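PDB 5KVB: gamma-hexachlorocyclohexane dehydrochlorinase, which probably catalyses conversion of the pollutant lindane (gamma-hexachlorocyclohexane) to a tetrachlorocyclohexadiene by two successive 1,2-anti dehydrochlorinations. Local coordinates for residues S16-Q21 with L85-F89; L23-Q27 with R38-W43; A92-I98 with Y120-R126. All coordinates share one frame; numbering follows the deposited sequence. Where two conformers were deposited one is given.

Contact 1: residues S16-Q21 with L85-F89; sequences SRAAIQ and LRLEF
Ile20 of the long helix 10-33 packs on Leu87 of strand 75-89 in a helix-on-sheet contact. CG2 of Ile20 lies 3.7 Å from CD1 of Leu87 and nearly as close to its CD2, one methyl meeting the leucine's fork as the two side chains slide past each other in opposite directions. With CG1 beside the backbone N (chi1 -69°), the short CG2 branch is left to face the strand, and the branched chains of both residues suit a buried layer. This is the packing of the NTF2-like (SnoaL-like) fold, in which a long helix lies against a curved sheet; here the axes of the two short segments approach to 10.2 Å, with 133° between their N-to-C directions. At one end the ring of Phe89 presents its edge: its CZ is 4.0 Å from CB of Ser16, and its CE1 is 4.1 Å from CG of Arg17. Arginine serves here because its stem is aliphatic while its guanidinium, carried onward by a bend at chi3, forms a salt bridge with Asp22 of the second subunit. Ser16 turns its hydroxyl back to the carbonyl of Asp12 in its own helix. At the other end CG of Gln21 rests 4.1 Å from CD2 of Leu85, and the Gln21 amide NE2 donates to a water at 3.0 Å. The same water donates to Leu85 O, also at 3.0 Å, bridging helix and strand.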
ATOM      1  N   SER A  16      18.088   8.928   1.155  1.00  4.22           N
ATOM      2  CA  SER A  16      17.618   8.861   2.537  1.00  5.89           C
ATOM      3  C   SER A  16      16.181   8.359   2.611  1.00  4.17           C
ATOM      4  O   SER A  16      15.871   7.465   3.415  1.00  5.46           O
ATOM      5  CB  SER A  16      17.732  10.226   3.227  1.00  5.12           C
ATOM      6  OG  SER A  16      19.101  10.611   3.377  1.00  6.76           O
ATOM      7  N   ARG A  17      15.313   8.903   1.762  1.00  4.07           N
ATOM      8  CA  ARG A  17      13.922   8.439   1.724  1.00  4.70           C
ATOM      9  C   ARG A  17      13.844   6.948   1.413  1.00  4.23           C
ATOM     10  O   ARG A  17      13.057   6.234   2.033  1.00  4.85           O
ATOM     11  CB  ARG A  17      13.112   9.247   0.693  1.00  5.53           C
ATOM     12  CG  ARG A  17      12.836  10.698   1.122  1.00  6.46           C
ATOM     13  CD  ARG A  17      12.289  11.564  -0.011  1.00  9.31           C
ATOM     14  NE  ARG A  17      11.069  11.025  -0.619  1.00 10.72           N
ATOM     15  CZ  ARG A  17       9.869  11.597  -0.578  1.00  9.97           C
ATOM     16  NH1 ARG A  17       9.685  12.738   0.076  1.00 13.90           N
ATOM     17  NH2 ARG A  17       8.845  11.019  -1.206  1.00  7.14           N
ATOM     18  N   ALA A  18      14.655   6.458   0.475  1.00  3.33           N
ATOM     19  CA  ALA A  18      14.638   5.033   0.145  1.00  4.43           C
ATOM     20  C   ALA A  18      15.086   4.170   1.322  1.00  4.17           C
ATOM     21  O   ALA A  18      14.476   3.139   1.621  1.00  5.13           O
ATOM     22  CB  ALA A  18      15.510   4.770  -1.091  1.00  6.78           C
ATOM     23  N   ALA A  19      16.142   4.596   2.004  1.00  4.08           N
ATOM     24  CA  ALA A  19      16.629   3.858   3.160  1.00  4.24           C
ATOM     25  C   ALA A  19      15.547   3.799   4.244  1.00  3.91           C
ATOM     26  O   ALA A  19      15.337   2.746   4.868  1.00  5.33           O
ATOM     27  CB  ALA A  19      17.896   4.489   3.698  1.00  6.29           C
ATOM     28  N   ILE A  20      14.835   4.908   4.455  1.00  4.23           N
ATOM     29  CA  ILE A  20      13.844   4.971   5.523  1.00  4.15           C
ATOM     30  C   ILE A  20      12.600   4.159   5.144  1.00  4.83           C
ATOM     31  O   ILE A  20      12.050   3.443   5.983  1.00  5.38           O
ATOM     32  CB  ILE A  20      13.520   6.438   5.849  1.00  4.43           C
ATOM     33  CG1 ILE A  20      14.746   7.092   6.515  1.00  5.08           C
ATOM     34  CG2 ILE A  20      12.286   6.545   6.746  1.00  4.46           C
ATOM     35  CD1 ILE A  20      14.668   8.614   6.572  1.00  5.48           C
ATOM     36  N   GLN A  21      12.185   4.225   3.878  1.00  3.54           N
ATOM     37  CA  GLN A  21      11.082   3.388   3.401  1.00  4.75           C
ATOM     38  C   GLN A  21      11.398   1.892   3.606  1.00  5.60           C
ATOM     39  O   GLN A  21      10.540   1.127   4.050  1.00  6.02           O
ATOM     40  CB  GLN A  21      10.769   3.718   1.932  1.00  5.50           C
ATOM     41  CG  GLN A  21      10.177   5.128   1.751  1.00  6.66           C
ATOM     42  CD  GLN A  21      10.429   5.716   0.367  1.00  8.90           C
ATOM     43  OE1 GLN A  21      11.051   5.091  -0.495  1.00  8.37           O
ATOM     44  NE2 GLN A  21       9.954   6.938   0.155  1.00 10.86           N
ATOM     45  N   LEU A  85       2.886   5.920   3.578  1.00  5.28           N
ATOM     46  CA  LEU A  85       4.028   6.394   4.371  1.00  5.44           C
ATOM     47  C   LEU A  85       4.503   7.748   3.878  1.00  5.79           C
ATOM     48  O   LEU A  85       4.882   7.896   2.720  1.00  7.10           O
ATOM     49  CB  LEU A  85       5.191   5.407   4.333  1.00  5.45           C
ATOM     50  CG  LEU A  85       6.385   5.825   5.200  1.00  5.55           C
ATOM     51  CD1 LEU A  85       6.027   5.801   6.689  1.00  8.02           C
ATOM     52  CD2 LEU A  85       7.581   4.933   4.914  1.00  7.04           C
ATOM     53  N   ARG A  86       4.453   8.732   4.764  1.00  5.58           N
ATOM     54  CA  ARG A  86       4.767  10.109   4.418  1.00  5.81           C
ATOM     55  C   ARG A  86       5.877  10.624   5.335  1.00  5.58           C
ATOM     56  O   ARG A  86       5.734  10.594   6.566  1.00  7.13           O
ATOM     57  CB  ARG A  86       3.502  10.966   4.533  1.00  7.19           C
ATOM     58  CG  ARG A  86       3.674  12.443   4.238  1.00 13.60           C
ATOM     59  CD  ARG A  86       4.095  12.701   2.806  1.00 17.68           C
ATOM     60  NE  ARG A  86       3.825  14.081   2.407  1.00 12.27           N
ATOM     61  CZ  ARG A  86       4.713  15.071   2.437  1.00 12.30           C
ATOM     62  NH1 ARG A  86       5.959  14.854   2.851  1.00 15.77           N
ATOM     63  NH2 ARG A  86       4.359  16.288   2.035  1.00 16.03           N
ATOM     64  N   LEU A  87       6.976  11.073   4.729  1.00  5.00           N
ATOM     65  CA  LEU A  87       8.192  11.469   5.443  1.00  6.07           C
ATOM     66  C   LEU A  87       8.418  12.975   5.386  1.00  8.76           C
ATOM     67  O   LEU A  87       8.172  13.613   4.354  1.00 10.72           O
ATOM     68  CB  LEU A  87       9.415  10.746   4.862  1.00  5.45           C
ATOM     69  CG  LEU A  87       9.367   9.220   4.779  1.00  5.50           C
ATOM     70  CD1 LEU A  87      10.645   8.655   4.153  1.00  9.15           C
ATOM     71  CD2 LEU A  87       9.109   8.613   6.152  1.00  6.66           C
ATOM     72  N   GLU A  88       8.881  13.535   6.495  1.00  7.98           N
ATOM     73  CA  GLU A  88       9.262  14.949   6.552  1.00  8.31           C
ATOM     74  C   GLU A  88      10.580  15.092   7.285  1.00  7.92           C
ATOM     75  O   GLU A  88      10.773  14.492   8.345  1.00  8.77           O
ATOM     76  CB  GLU A  88       8.190  15.774   7.263  1.00 13.06           C
ATOM     77  CG  GLU A  88       6.821  15.730   6.616  1.00 24.86           C
ATOM     78  CD  GLU A  88       6.603  16.832   5.598  1.00 38.37           C
ATOM     79  OE1 GLU A  88       7.601  17.396   5.096  1.00 29.31           O
ATOM     80  OE2 GLU A  88       5.426  17.137   5.305  1.00 47.45           O
ATOM     81  N   PHE A  89      11.479  15.893   6.725  1.00  7.97           N
ATOM     82  CA  PHE A  89      12.773  16.125   7.344  1.00 10.35           C
ATOM     83  C   PHE A  89      12.665  17.219   8.414  1.00  9.88           C
ATOM     84  O   PHE A  89      12.387  18.380   8.106  1.00 16.61           O
ATOM     85  CB  PHE A  89      13.812  16.479   6.272  1.00 10.57           C
ATOM     86  CG  PHE A  89      14.231  15.300   5.425  1.00  9.97           C
ATOM     87  CD1 PHE A  89      13.436  14.871   4.376  1.00 13.06           C
ATOM     88  CD2 PHE A  89      15.406  14.604   5.692  1.00 12.08           C
ATOM     89  CE1 PHE A  89      13.807  13.780   3.601  1.00 20.67           C
ATOM     90  CE2 PHE A  89      15.779  13.511   4.920  1.00 11.45           C
ATOM     91  CZ  PHE A  89      14.984  13.099   3.882  1.00 14.81           C
TER
HETATM   92  O   HOH W   1       7.614   8.096   1.529  1.00 16.36           O

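Contact 2: residues L23-Q27 with R38-W43; sequences LYSDQ and RLASIW
Arg38 NH1 donates to Asp26 OD1 at 2.8 Å, a salt bridge whose N-H...O angle of 147° leaves it somewhat bent. The oxygen lies in the guanidinium plane, at its edge, but is itself met from above the carboxylate plane, 48° out of it. Below this ion pair the contact is apolar and turns on Ile42. Its CG2 touches CB of Asp26 at 3.6 Å, its CD1 reaches CB of Gln27 at the same 3.6 Å, and its CB receives CD2 of Leu23 at 3.8 Å. CG2 and the CG1-CD1 arm can straddle the helix because CG1 sits between the backbone N and the carbonyl carbon (chi1 68°). Gln27 also brings CG toward CZ2 of Trp43, its amide nearly perpendicular to the indole.

Further out, a water donates to Asp26 OD2 at 2.8 Å and to the hydroxyl of Ser41, which in turn donates to Arg38 O at 2.6 Å. Gln35 accepts from Arg38 NE and helps to aim the guanidinium. A methionine in place of Arg38 would probably leave Asp26 without its charged partner in this chain and Gln35 OE1 without its donor. The contact joins helix 10-33 to helix 36-40 and to the type I turn from Ala40 to Trp43, with the Gln27 side chain about 6 Å from that of His80, probably the proton acceptor. Asp26 OD1 also pairs with Arg86 of the third subunit, and two arginines at one oxygen are likely to favour the ionised carboxylate at the subunit interface.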
ATOM      1  N   LEU A  23      13.505   0.683   6.002  1.00  6.00           N
ATOM      2  CA  LEU A  23      13.442   0.443   7.458  1.00  5.52           C
ATOM      3  C   LEU A  23      12.018   0.149   7.892  1.00  6.03           C
ATOM      4  O   LEU A  23      11.755  -0.793   8.664  1.00  6.63           O
ATOM      5  CB  LEU A  23      13.973   1.655   8.245  1.00  6.60           C
ATOM      6  CG  LEU A  23      15.475   1.930   8.135  1.00  5.33           C
ATOM      7  CD1 LEU A  23      15.775   3.312   8.705  1.00  7.89           C
ATOM      8  CD2 LEU A  23      16.288   0.869   8.887  1.00  7.52           C
ATOM      9  N   TYR A  24      11.094   0.974   7.405  1.00  4.31           N
ATOM     10  CA  TYR A  24       9.706   0.881   7.815  1.00  4.82           C
ATOM     11  C   TYR A  24       9.058  -0.416   7.320  1.00  6.27           C
ATOM     12  O   TYR A  24       8.390  -1.115   8.088  1.00  6.27           O
ATOM     13  CB  TYR A  24       8.949   2.104   7.326  1.00  7.68           C
ATOM     14  CG  TYR A  24       7.517   2.189   7.789  1.00  8.08           C
ATOM     15  CD1 TYR A  24       7.183   2.711   9.037  1.00  6.47           C
ATOM     16  CD2 TYR A  24       6.500   1.748   6.973  1.00  6.90           C
ATOM     17  CE1 TYR A  24       5.852   2.802   9.441  1.00  6.78           C
ATOM     18  CE2 TYR A  24       5.181   1.826   7.371  1.00  8.33           C
ATOM     19  CZ  TYR A  24       4.866   2.354   8.584  1.00  8.82           C
ATOM     20  OH  TYR A  24       3.544   2.424   8.952  1.00  8.92           O
ATOM     21  N   SER A  25       9.253  -0.764   6.054  1.00  5.77           N
ATOM     22  CA  SER A  25       8.743  -2.045   5.588  1.00  5.32           C
ATOM     23  C   SER A  25       9.392  -3.216   6.335  1.00  5.16           C
ATOM     24  O   SER A  25       8.707  -4.210   6.616  1.00  5.00           O
ATOM     25  CB  SER A  25       8.943  -2.180   4.081  1.00  4.87           C
ATOM     26  OG  SER A  25       8.016  -1.333   3.406  1.00  7.11           O
ATOM     27  N   ASP A  26      10.673  -3.094   6.683  1.00  5.67           N
ATOM     28  CA  ASP A  26      11.376  -4.147   7.429  1.00  5.89           C
ATOM     29  C   ASP A  26      10.753  -4.362   8.819  1.00  8.88           C
ATOM     30  O   ASP A  26      10.717  -5.492   9.304  1.00  7.06           O
ATOM     31  CB  ASP A  26      12.878  -3.830   7.570  1.00  4.61           C
ATOM     32  CG  ASP A  26      13.683  -4.163   6.317  1.00  7.02           C
ATOM     33  OD1 ASP A  26      13.136  -4.826   5.402  1.00  8.12           O
ATOM     34  OD2 ASP A  26      14.872  -3.768   6.251  1.00  8.52           O
ATOM     35  N   GLN A  27      10.234  -3.299   9.436  1.00  4.40           N
ATOM     36  CA  GLN A  27       9.529  -3.450  10.705  1.00  5.15           C
ATOM     37  C   GLN A  27       8.299  -4.335  10.520  1.00  6.16           C
ATOM     38  O   GLN A  27       8.084  -5.287  11.274  1.00  6.96           O
ATOM     39  CB  GLN A  27       9.126  -2.080  11.277  1.00  5.30           C
ATOM     40  CG  GLN A  27       8.697  -2.098  12.771  1.00  6.34           C
ATOM     41  CD  GLN A  27       7.265  -2.558  13.017  1.00  8.32           C
ATOM     42  OE1 GLN A  27       6.441  -2.574  12.111  1.00 12.40           O
ATOM     43  NE2 GLN A  27       6.965  -2.916  14.265  1.00 12.19           N
ATOM     44  N   ARG A  38      15.903  -9.501  10.736  1.00 11.59           N
ATOM     45  CA  ARG A  38      15.409  -8.326  10.029  1.00 11.40           C
ATOM     46  C   ARG A  38      14.870  -7.299  11.023  1.00 10.32           C
ATOM     47  O   ARG A  38      15.182  -6.112  10.923  1.00 10.46           O
ATOM     48  CB  ARG A  38      14.321  -8.709   9.014  1.00  9.77           C
ATOM     49  CG  ARG A  38      13.747  -7.506   8.249  1.00  9.87           C
ATOM     50  CD  ARG A  38      12.584  -7.874   7.308  1.00  9.25           C
ATOM     51  NE  ARG A  38      12.944  -8.914   6.341  1.00 14.52           N
ATOM     52  CZ  ARG A  38      13.406  -8.685   5.119  1.00 11.06           C
ATOM     53  NH1 ARG A  38      13.566  -7.448   4.669  1.00 16.08           N
ATOM     54  NH2 ARG A  38      13.702  -9.708   4.320  1.00 23.63           N
ATOM     55  N   LEU A  39      14.079  -7.754  11.983  1.00 10.62           N
ATOM     56  CA  LEU A  39      13.465  -6.851  12.949  1.00  8.50           C
ATOM     57  C   LEU A  39      14.490  -6.161  13.855  1.00 12.44           C
ATOM     58  O   LEU A  39      14.329  -4.986  14.193  1.00 11.97           O
ATOM     59  CB  LEU A  39      12.438  -7.610  13.804  1.00 10.64           C
ATOM     60  CG  LEU A  39      11.622  -6.821  14.833  1.00  9.88           C
ATOM     61  CD1 LEU A  39      10.871  -5.625  14.222  1.00 10.53           C
ATOM     62  CD2 LEU A  39      10.648  -7.749  15.532  1.00 13.21           C
ATOM     63  N   ALA A  40      15.540  -6.882  14.243  1.00 11.51           N
ATOM     64  CA  ALA A  40      16.553  -6.306  15.128  1.00 11.88           C
ATOM     65  C   ALA A  40      17.417  -5.256  14.428  1.00 11.22           C
ATOM     66  O   ALA A  40      17.902  -4.323  15.067  1.00 11.99           O
ATOM     67  CB  ALA A  40      17.442  -7.411  15.707  1.00 14.32           C
ATOM     68  N   SER A  41      17.587  -5.403  13.116  1.00  9.50           N
ATOM     69  CA  SER A  41      18.533  -4.616  12.332  1.00  8.56           C
ATOM     70  C   SER A  41      18.174  -3.134  12.175  1.00  8.53           C
ATOM     71  O   SER A  41      19.037  -2.328  11.831  1.00 11.09           O
ATOM     72  CB  SER A  41      18.688  -5.221  10.925  1.00 12.11           C
ATOM     73  OG  SER A  41      17.493  -5.088  10.171  1.00 15.83           O
ATOM     74  N   ILE A  42      16.918  -2.781  12.422  1.00  9.05           N
ATOM     75  CA  ILE A  42      16.398  -1.465  12.044  1.00  7.57           C
ATOM     76  C   ILE A  42      16.400  -0.413  13.162  1.00  4.76           C
ATOM     77  O   ILE A  42      15.983   0.727  12.925  1.00  5.78           O
ATOM     78  CB  ILE A  42      14.945  -1.583  11.512  1.00  7.67           C
ATOM     79  CG1 ILE A  42      13.997  -1.994  12.645  1.00  7.37           C
ATOM     80  CG2 ILE A  42      14.857  -2.573  10.345  1.00 10.00           C
ATOM     81  CD1 ILE A  42      12.553  -2.322  12.203  1.00 11.31           C
ATOM     82  N   TRP A  43      16.872  -0.777  14.362  1.00  7.13           N
ATOM     83  CA  TRP A  43      16.777   0.086  15.555  1.00  6.81           C
ATOM     84  C   TRP A  43      18.124   0.568  16.084  1.00  5.81           C
ATOM     85  O   TRP A  43      19.036  -0.240  16.278  1.00  8.44           O
ATOM     86  CB  TRP A  43      16.094  -0.652  16.718  1.00  6.95           C
ATOM     87  CG  TRP A  43      14.798  -1.333  16.403  1.00  6.31           C
ATOM     88  CD1 TRP A  43      14.637  -2.637  16.028  1.00  8.02           C
ATOM     89  CD2 TRP A  43      13.492  -0.754  16.423  1.00  6.08           C
ATOM     90  NE1 TRP A  43      13.305  -2.909  15.822  1.00  9.11           N
ATOM     91  CE2 TRP A  43      12.580  -1.765  16.044  1.00  7.79           C
ATOM     92  CE3 TRP A  43      13.003   0.522  16.716  1.00  6.51           C
ATOM     93  CZ2 TRP A  43      11.199  -1.542  15.966  1.00 10.14           C
ATOM     94  CZ3 TRP A  43      11.631   0.746  16.638  1.00  7.46           C
ATOM     95  CH2 TRP A  43      10.746  -0.285  16.272  1.00  7.69           C
TER
HETATM   96  O   HOH W   2      16.921  -5.112   7.647  1.00 22.25           O

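Contact 3: residues A92-I98 with Y120-R126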
ATOM      1  N   ALA A  92      18.458  17.744   8.689  1.00 12.76           N
ATOM      2  CA  ALA A  92      19.134  16.890   7.716  1.00 10.07           C
ATOM      3  C   ALA A  92      19.322  15.462   8.238  1.00 10.32           C
ATOM      4  O   ALA A  92      19.442  14.530   7.449  1.00 12.29           O
ATOM      5  CB  ALA A  92      20.489  17.488   7.328  1.00 16.53           C
ATOM      6  N   ASP A  93      19.328  15.292   9.558  1.00 10.36           N
ATOM      7  CA  ASP A  93      19.590  13.970  10.143  1.00 10.74           C
ATOM      8  C   ASP A  93      18.446  13.422  10.996  1.00 10.44           C
ATOM      9  O   ASP A  93      18.644  12.498  11.782  1.00  7.41           O
ATOM     10  CB  ASP A  93      20.874  14.019  10.991  1.00  9.70           C
ATOM     11  CG  ASP A  93      22.097  14.397  10.180  1.00 12.72           C
ATOM     12  OD1 ASP A  93      22.299  13.857   9.072  1.00 12.60           O
ATOM     13  OD2 ASP A  93      22.855  15.261  10.668  1.00 19.39           O
ATOM     14  N   LYS A  94      17.256  13.999  10.860  1.00  8.05           N
ATOM     15  CA  LYS A  94      16.108  13.527  11.623  1.00  7.18           C
ATOM     16  C   LYS A  94      14.864  13.629  10.754  1.00  6.45           C
ATOM     17  O   LYS A  94      14.555  14.690  10.201  1.00  7.59           O
ATOM     18  CB  LYS A  94      15.934  14.326  12.925  1.00  9.13           C
ATOM     19  CG  LYS A  94      14.788  13.829  13.818  1.00 11.80           C
ATOM     20  CD  LYS A  94      14.726  14.562  15.173  1.00 12.98           C
ATOM     21  CE  LYS A  94      15.944  14.265  16.041  1.00 19.69           C
ATOM     22  NZ  LYS A  94      15.874  14.897  17.404  1.00 20.09           N
ATOM     23  N   VAL A  95      14.169  12.503  10.629  1.00  5.13           N
ATOM     24  CA  VAL A  95      12.970  12.412   9.800  1.00  5.80           C
ATOM     25  C   VAL A  95      11.767  11.929  10.626  1.00  6.26           C
ATOM     26  O   VAL A  95      11.881  10.993  11.428  1.00  6.25           O
ATOM     27  CB  VAL A  95      13.204  11.464   8.599  1.00  5.03           C
ATOM     28  CG1 VAL A  95      11.887  11.114   7.901  1.00  7.61           C
ATOM     29  CG2 VAL A  95      14.178  12.103   7.631  1.00  7.66           C
ATOM     30  N   ASN A  96      10.626  12.598  10.451  1.00  6.62           N
ATOM     31  CA  ASN A  96       9.335  12.137  10.954  1.00  6.50           C
ATOM     32  C   ASN A  96       8.600  11.327   9.901  1.00  7.20           C
ATOM     33  O   ASN A  96       8.545  11.739   8.739  1.00  6.60           O
ATOM     34  CB  ASN A  96       8.431  13.317  11.323  1.00  7.32           C
ATOM     35  CG  ASN A  96       8.756  13.947  12.652  1.00  6.27           C
ATOM     36  OD1 ASN A  96       9.432  13.369  13.490  1.00  9.91           O
ATOM     37  ND2 ASN A  96       8.212  15.142  12.869  1.00 10.35           N
ATOM     38  N   GLY A  97       8.011  10.207  10.300  1.00  5.65           N
ATOM     39  CA  GLY A  97       7.119   9.477   9.427  1.00  5.13           C
ATOM     40  C   GLY A  97       5.727   9.280  10.008  1.00  5.12           C
ATOM     41  O   GLY A  97       5.555   9.176  11.227  1.00  5.22           O
ATOM     42  N   ILE A  98       4.731   9.236   9.133  1.00  4.89           N
ATOM     43  CA  ILE A  98       3.390   8.794   9.493  1.00  4.86           C
ATOM     44  C   ILE A  98       2.963   7.770   8.440  1.00  5.73           C
ATOM     45  O   ILE A  98       3.272   7.923   7.258  1.00  5.75           O
ATOM     46  CB  ILE A  98       2.370   9.968   9.572  1.00  4.80           C
ATOM     47  CG1 ILE A  98       2.256  10.705   8.230  1.00  5.14           C
ATOM     48  CG2 ILE A  98       2.744  10.928  10.714  1.00  6.57           C
ATOM     49  CD1 ILE A  98       1.224  11.834   8.212  1.00  8.79           C
ATOM     50  N   TYR A 120       0.835   4.485  12.451  1.00  5.45           N
ATOM     51  CA  TYR A 120       2.206   4.384  12.949  1.00  5.94           C
ATOM     52  C   TYR A 120       2.904   5.732  12.815  1.00  6.08           C
ATOM     53  O   TYR A 120       3.003   6.280  11.705  1.00  6.52           O
ATOM     54  CB  TYR A 120       3.014   3.323  12.183  1.00  6.99           C
ATOM     55  CG  TYR A 120       2.716   1.868  12.499  1.00  7.54           C
ATOM     56  CD1 TYR A 120       1.547   1.485  13.149  1.00  8.73           C
ATOM     57  CD2 TYR A 120       3.626   0.873  12.138  1.00  9.30           C
ATOM     58  CE1 TYR A 120       1.287   0.128  13.424  1.00  9.91           C
ATOM     59  CE2 TYR A 120       3.382  -0.466  12.417  1.00  8.63           C
ATOM     60  CZ  TYR A 120       2.215  -0.827  13.053  1.00  9.59           C
ATOM     61  OH  TYR A 120       1.970  -2.158  13.316  1.00 14.51           O
ATOM     62  N   THR A 121       3.377   6.272  13.936  1.00  5.59           N
ATOM     63  CA  THR A 121       4.088   7.546  13.975  1.00  5.75           C
ATOM     64  C   THR A 121       5.549   7.255  14.327  1.00  6.12           C
ATOM     65  O   THR A 121       5.834   6.693  15.393  1.00  7.32           O
ATOM     66  CB  THR A 121       3.462   8.505  15.005  1.00  7.44           C
ATOM     67  OG1 THR A 121       2.059   8.656  14.727  1.00  9.22           O
ATOM     68  CG2 THR A 121       4.095   9.859  14.927  1.00  9.25           C
ATOM     69  N   SER A 122       6.467   7.583  13.422  1.00  5.98           N
ATOM     70  CA  SER A 122       7.853   7.121  13.533  1.00  4.66           C
ATOM     71  C   SER A 122       8.859   8.273  13.482  1.00  4.49           C
ATOM     72  O   SER A 122       8.544   9.352  12.997  1.00  6.28           O
ATOM     73  CB  SER A 122       8.145   6.099  12.425  1.00  4.56           C
ATOM     74  OG  SER A 122       7.839   6.627  11.144  1.00  5.55           O
ATOM     75  N   GLU A 123      10.068   8.028  13.995  1.00  5.62           N
ATOM     76  CA  GLU A 123      11.181   8.957  13.876  1.00  5.77           C
ATOM     77  C   GLU A 123      12.416   8.147  13.505  1.00  4.98           C
ATOM     78  O   GLU A 123      12.604   7.020  13.983  1.00  5.41           O
ATOM     79  CB  GLU A 123      11.432   9.734  15.182  1.00  7.63           C
ATOM     80  CG  GLU A 123      12.497  10.832  15.061  1.00  9.51           C
ATOM     81  CD  GLU A 123      12.965  11.361  16.418  1.00 17.80           C
ATOM     82  OE1 GLU A 123      12.361  12.339  16.921  1.00 11.87           O
ATOM     83  OE2 GLU A 123      13.943  10.808  16.977  1.00 19.47           O
ATOM     84  N   TYR A 124      13.250   8.749  12.663  1.00  4.51           N
ATOM     85  CA  TYR A 124      14.499   8.139  12.196  1.00  4.23           C
ATOM     86  C   TYR A 124      15.629   9.131  12.393  1.00  5.78           C
ATOM     87  O   TYR A 124      15.445  10.332  12.192  1.00  7.20           O
ATOM     88  CB  TYR A 124      14.393   7.739  10.717  1.00  5.01           C
ATOM     89  CG  TYR A 124      13.119   6.981  10.418  1.00  4.31           C
ATOM     90  CD1 TYR A 124      11.941   7.660  10.130  1.00  3.54           C
ATOM     91  CD2 TYR A 124      13.090   5.586  10.465  1.00  5.13           C
ATOM     92  CE1 TYR A 124      10.760   6.965   9.893  1.00  3.85           C
ATOM     93  CE2 TYR A 124      11.908   4.882  10.226  1.00  5.19           C
ATOM     94  CZ  TYR A 124      10.762   5.587   9.933  1.00  3.59           C
ATOM     95  OH  TYR A 124       9.582   4.919   9.710  1.00  5.51           O
ATOM     96  N   GLU A 125      16.784   8.629  12.816  0.50  5.84           N
ATOM     97  CA  GLU A 125      17.970   9.463  12.978  0.50  7.06           C
ATOM     98  C   GLU A 125      19.116   8.934  12.133  0.50  6.61           C
ATOM     99  O   GLU A 125      19.280   7.720  11.982  0.50  5.65           O
ATOM    100  CB  GLU A 125      18.401   9.537  14.450  0.50  7.53           C
ATOM    101  CG  GLU A 125      17.445  10.326  15.329  0.50 10.53           C
ATOM    102  CD  GLU A 125      17.988  10.571  16.728  0.50 13.92           C
ATOM    103  OE1 GLU A 125      19.113  10.112  17.030  0.50 14.55           O
ATOM    104  OE2 GLU A 125      17.288  11.234  17.524  0.50 16.85           O
ATOM    105  N   ARG A 126      19.896   9.841  11.460  0.59  6.58           N
ATOM    106  CA  ARG A 126      21.122   9.470  10.769  0.59  8.23           C
ATOM    107  C   ARG A 126      22.319   9.709  11.689  0.59  7.22           C
ATOM    108  O   ARG A 126      22.517  10.815  12.191  0.59 10.01           O
ATOM    109  CB  ARG A 126      21.274  10.256   9.463  0.59  9.23           C
ATOM    110  CG  ARG A 126      22.600  10.016   8.760  0.59  9.32           C
ATOM    111  CD  ARG A 126      22.492  10.271   7.265  0.59  8.89           C
ATOM    112  NE  ARG A 126      22.029  11.619   6.957  0.59  7.16           N
ATOM    113  CZ  ARG A 126      21.899  12.087   5.719  0.59  7.45           C
ATOM    114  NH1 ARG A 126      22.200  11.313   4.681  0.59  6.56           N
ATOM    115  NH2 ARG A 126      21.468  13.322   5.513  0.59  9.20           N
TER
HETATM  116  O   HOH W   3      13.271  14.244  18.522  1.00 15.88           O
HETATM  117  O   HOH W   4      10.044  12.592  16.200  1.00 14.55           O
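Ala92 and Asp93 meet Arg126 at the open end of the antiparallel beta hairpin of strands 94-107 and 113-127. In the arginine conformer described, one of two, NH2 donates to Ala92 O and NE to Asp93 OD1 at 3.1 Å, a salt bridge with the carboxylate and guanidinium planes steeply inclined; NH1 pairs with Asp12. Asp93 O accepts from Arg126 N at 3.0 Å. Lys94 then lays its long chain over Glu123, with CD 3.7 Å from OE1, and a water links its NZ to that oxygen, while the other oxygen, OE2, is hydrogen-bonded to Ser134. Val95 forms a hydrogen-bonded pair with Tyr124: the tyrosine N donates to Val95 O at 2.9 Å, in the carbonyl plane. That carbonyl also lies at the edge of the Tyr124 ring. Asn96 sits on the same face as Lys94 and Glu123, where polar chains suit the exposed side. Gly97 exchanges two straight backbone bonds with Ser122, and its lack of a side chain makes room for Ser122 OG, which lies between its own backbone N and carbonyl carbon (chi1 54°) and so comes 3.4 Å from Gly97 CA; that hydroxyl is hydrogen-bonded to Tyr124 OH. Ile98 CA makes a CA-H...O contact with Tyr120 O at 3.4 Å.

Helix 10-33 carries one side of both contact 1 and contact 2, whose centres lie about 14 Å apart; contact 2 falls along the chain between the two segments of contact 1. Contact 3 comes after both, its centre about 8 Å from that of contact 1 and about 14 Å from that of contact 2. Strands 75-89, 94-107 and 113-127 are successive neighbours in one sheet, joined between contacts 1 and 3 by backbone bonds such as Arg86 N to Ile98 O. Tyr24 of the helix touches Leu85, Tyr120 and Tyr124, so the three contacts meet at this residue. The helix thus lines the sheet toward the probable catalytic residues His80 and Asp32, while its acidic groups meet neighbouring subunits.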